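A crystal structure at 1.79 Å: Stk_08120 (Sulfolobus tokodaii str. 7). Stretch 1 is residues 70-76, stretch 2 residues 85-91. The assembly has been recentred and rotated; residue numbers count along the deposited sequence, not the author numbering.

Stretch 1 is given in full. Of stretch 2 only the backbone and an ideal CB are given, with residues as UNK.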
# COMPACT_ATOMS: atom_id res chain seq x y z
N VAL A 70 8.63 -14.00 -5.45
CA VAL A 70 7.85 -14.54 -6.54
C VAL A 70 6.41 -14.13 -6.28
O VAL A 70 5.82 -14.43 -5.25
CB VAL A 70 8.04 -16.07 -6.69
CG1 VAL A 70 7.14 -16.65 -7.77
CG2 VAL A 70 9.51 -16.35 -7.02
N ASP A 71 5.87 -13.36 -7.21
CA ASP A 71 4.43 -13.03 -7.19
C ASP A 71 3.96 -12.36 -5.90
O ASP A 71 2.77 -12.38 -5.55
CB ASP A 71 3.58 -14.26 -7.56
CG ASP A 71 3.64 -14.60 -9.06
OD1 ASP A 71 3.94 -13.73 -9.91
OD2 ASP A 71 3.38 -15.76 -9.41
N GLU A 72 4.88 -11.70 -5.21
CA GLU A 72 4.55 -11.11 -3.93
C GLU A 72 5.39 -9.88 -3.64
O GLU A 72 6.55 -9.81 -4.06
CB GLU A 72 4.71 -12.14 -2.79
CG GLU A 72 4.41 -11.52 -1.41
CD GLU A 72 4.19 -12.54 -0.30
OE1 GLU A 72 3.76 -13.69 -0.55
OE2 GLU A 72 4.44 -12.15 0.84
N VAL A 73 4.79 -8.89 -2.98
CA VAL A 73 5.49 -7.71 -2.49
C VAL A 73 5.17 -7.67 -0.99
O VAL A 73 4.03 -7.73 -0.62
CB VAL A 73 4.97 -6.42 -3.13
CG1 VAL A 73 5.68 -5.22 -2.55
CG2 VAL A 73 5.15 -6.43 -4.66
N ARG A 74 6.19 -7.55 -0.14
CA ARG A 74 5.99 -7.57 1.30
C ARG A 74 6.63 -6.29 1.84
O ARG A 74 7.82 -6.05 1.63
CB ARG A 74 6.67 -8.83 1.85
CG ARG A 74 6.17 -9.31 3.16
CD ARG A 74 6.80 -10.66 3.56
NE ARG A 74 6.27 -11.76 2.73
CZ ARG A 74 6.30 -13.05 3.06
NH1 ARG A 74 6.81 -13.44 4.23
NH2 ARG A 74 5.79 -13.97 2.24
N ILE A 75 5.85 -5.43 2.48
CA ILE A 75 6.36 -4.16 3.01
C ILE A 75 6.32 -4.26 4.53
O ILE A 75 5.25 -4.34 5.14
CB ILE A 75 5.56 -2.94 2.51
CG1 ILE A 75 5.55 -2.93 0.97
CG2 ILE A 75 6.16 -1.63 3.04
CD1 ILE A 75 4.92 -1.70 0.30
N ILE A 76 7.50 -4.30 5.14
CA ILE A 76 7.60 -4.39 6.60
C ILE A 76 7.79 -3.00 7.17
O ILE A 76 8.65 -2.25 6.71
CB ILE A 76 8.76 -5.33 6.97
CG1 ILE A 76 8.46 -6.70 6.33
CG2 ILE A 76 8.91 -5.44 8.47
CD1 ILE A 76 9.50 -7.79 6.61
N UNK A 85 3.00 -5.60 8.67
CA UNK A 85 3.39 -5.96 7.29
C UNK A 85 2.22 -5.70 6.33
O UNK A 85 1.07 -6.04 6.62
CB UNK A 85 3.82 -7.43 7.21
N UNK A 86 2.54 -5.10 5.19
CA UNK A 86 1.58 -4.99 4.08
C UNK A 86 1.99 -5.95 2.98
O UNK A 86 3.11 -5.88 2.47
CB UNK A 86 1.51 -3.56 3.54
N UNK A 87 1.07 -6.83 2.61
CA UNK A 87 1.32 -7.76 1.52
C UNK A 87 0.53 -7.39 0.28
O UNK A 87 -0.64 -7.05 0.39
CB UNK A 87 0.98 -9.19 1.95
N UNK A 88 1.17 -7.50 -0.88
CA UNK A 88 0.47 -7.49 -2.16
C UNK A 88 0.80 -8.81 -2.92
O UNK A 88 1.96 -9.08 -3.23
CB UNK A 88 0.87 -6.26 -2.98
N UNK A 89 -0.22 -9.65 -3.15
CA UNK A 89 -0.00 -10.99 -3.70
C UNK A 89 -0.74 -11.14 -5.02
O UNK A 89 -1.92 -10.86 -5.08
CB UNK A 89 -0.45 -12.07 -2.71
N UNK A 90 -0.02 -11.55 -6.06
CA UNK A 90 -0.65 -11.90 -7.30
C UNK A 90 -1.38 -13.23 -7.11
O UNK A 90 -0.79 -14.20 -6.64
CB UNK A 90 0.37 -11.98 -8.43
N UNK A 91 -2.66 -13.28 -7.48
CA UNK A 91 -3.46 -14.50 -7.37
C UNK A 91 -3.60 -15.20 -8.71
O UNK A 91 -3.60 -16.44 -8.76
CB UNK A 91 -4.85 -14.18 -6.81

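The two stretches run antiparallel, their strand axes at 167°, so positions 85 to 90 can each be read against a partner in stretch 1. From 85 to 89, consecutive CB atoms alternate between the face carrying Glu-72, Arg-74 and Ile-76 and the face carrying Val-73 and Ile-75.

Position 85 pairs with Ile-76 in a non-hydrogen-bonded register (CA-CA 4.5 Å). Its ideal CB lies 4.8 Å from Ile-76 CG1 and 5.0 Å from Arg-74 CG, both aliphatic, and phi/psi of -133/136 is extended; a branched or long apolar chain would suit. The residue is Ile-85: its CG1 meets Ile-76 CG1 at 4.1 Å and its CG2 reaches Arg-74 CG at 3.6 Å.

Position 86 is fixed by two backbone hydrogen bonds, Ile-75 N to its O and its N to Ile-75 O, both 2.8 Å. The CB shares the face of Ile-75, so Val, Ile or Leu would all fit. Leu-86 is found, with Leu-86 CB 4.2 Å from Ile-75 CB.

Position 87 has its ideal CB 4.7 Å from Glu-72 OE2, which already accepts hydrogen bonds from Arg-74 NE and NH2, each at 2.7 Å. A polar chain or an aromatic ring could lie beside this ion pair. Tyr-87, chi1 m, turns its ring so that the end comes nearer: Glu-72 OE2 approaches CD1 at 3.4 Å and Arg-74 NE approaches CE1 at 3.6 Å, both at the ring edge, while CE1 sits over one face of the guanidinium.

Position 88 is hydrogen-bonded to Val-73 through both backbone groups (N to Val-73 O 2.9 Å; Val-73 N to the O of position 88, 2.8 Å). Its ideal CB is 4.1 Å from Val-73 CB, which favours an aliphatic residue. Ile-88 places CD1 4.1 Å from Val-73 CG1 and 4.4 Å from Ile-75 CD1, touching both; its chi2 of 96° lies between wells.

Position 89 has its ideal CB 5.0 Å from Glu-72 OE1, so a basic chain is attractive, though a neutral polar one is possible. Arg-89 forms a long salt bridge, NE to Glu-72 OE1 at 3.8 Å.

Position 90 donates its N to Asp-71 O (3.0 Å), and its CB points toward stretch 1. The nearby Asp-71 carboxylate suggests Lys or Arg, or a polar donor. Lys-90, extended throughout, packs CD 3.5 Å from Asp-71 OD1. Its NZ stays 4.0 Å from Asp-71 OD1, beyond a salt bridge, and a water links them, accepting from NZ (2.6 Å) and donating to OD1 (2.7 Å).

Position 91 points away, so stretch 1 sets no preference; Lys-91 hydrogen-bonds through NZ elsewhere in the structure.

Stretch 2 (85-91) ILYIRKK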
# COMPACT_ATOMS: atom_id res chain seq x y z
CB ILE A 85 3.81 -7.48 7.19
CG1 ILE A 85 4.93 -7.77 8.21
CG2 ILE A 85 4.36 -7.79 5.83
CD1 ILE A 85 5.38 -9.20 8.32
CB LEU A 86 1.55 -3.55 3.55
CG LEU A 86 0.61 -3.20 2.39
CD1 LEU A 86 -0.77 -3.38 2.81
CD2 LEU A 86 0.83 -1.73 2.07
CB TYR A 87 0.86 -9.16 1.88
CG TYR A 87 1.44 -9.67 3.17
CD1 TYR A 87 2.58 -10.47 3.15
CD2 TYR A 87 0.85 -9.36 4.40
CE1 TYR A 87 3.11 -10.95 4.33
CE2 TYR A 87 1.38 -9.85 5.59
CZ TYR A 87 2.52 -10.64 5.54
OH TYR A 87 3.09 -11.14 6.71
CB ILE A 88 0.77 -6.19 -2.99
CG1 ILE A 88 0.55 -4.91 -2.13
CG2 ILE A 88 -0.17 -6.15 -4.25
CD1 ILE A 88 1.84 -4.31 -1.47
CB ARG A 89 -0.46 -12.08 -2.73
CG ARG A 89 0.19 -12.01 -1.34
CD ARG A 89 -0.41 -13.10 -0.42
NE ARG A 89 0.26 -13.11 0.90
CZ ARG A 89 -0.34 -13.37 2.06
NH1 ARG A 89 -1.64 -13.68 2.11
NH2 ARG A 89 0.37 -13.33 3.18
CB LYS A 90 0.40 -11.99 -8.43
CG LYS A 90 -0.14 -12.64 -9.71
CD LYS A 90 0.80 -12.46 -10.85
CE LYS A 90 0.40 -13.31 -12.02
NZ LYS A 90 1.48 -13.39 -13.05
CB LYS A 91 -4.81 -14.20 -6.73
CG LYS A 91 -4.71 -13.57 -5.37
CD LYS A 91 -5.95 -13.82 -4.51
CE LYS A 91 -7.20 -13.27 -5.14
NZ LYS A 91 -8.30 -13.16 -4.15
O HOH W 1 3.23 -15.10 -12.09
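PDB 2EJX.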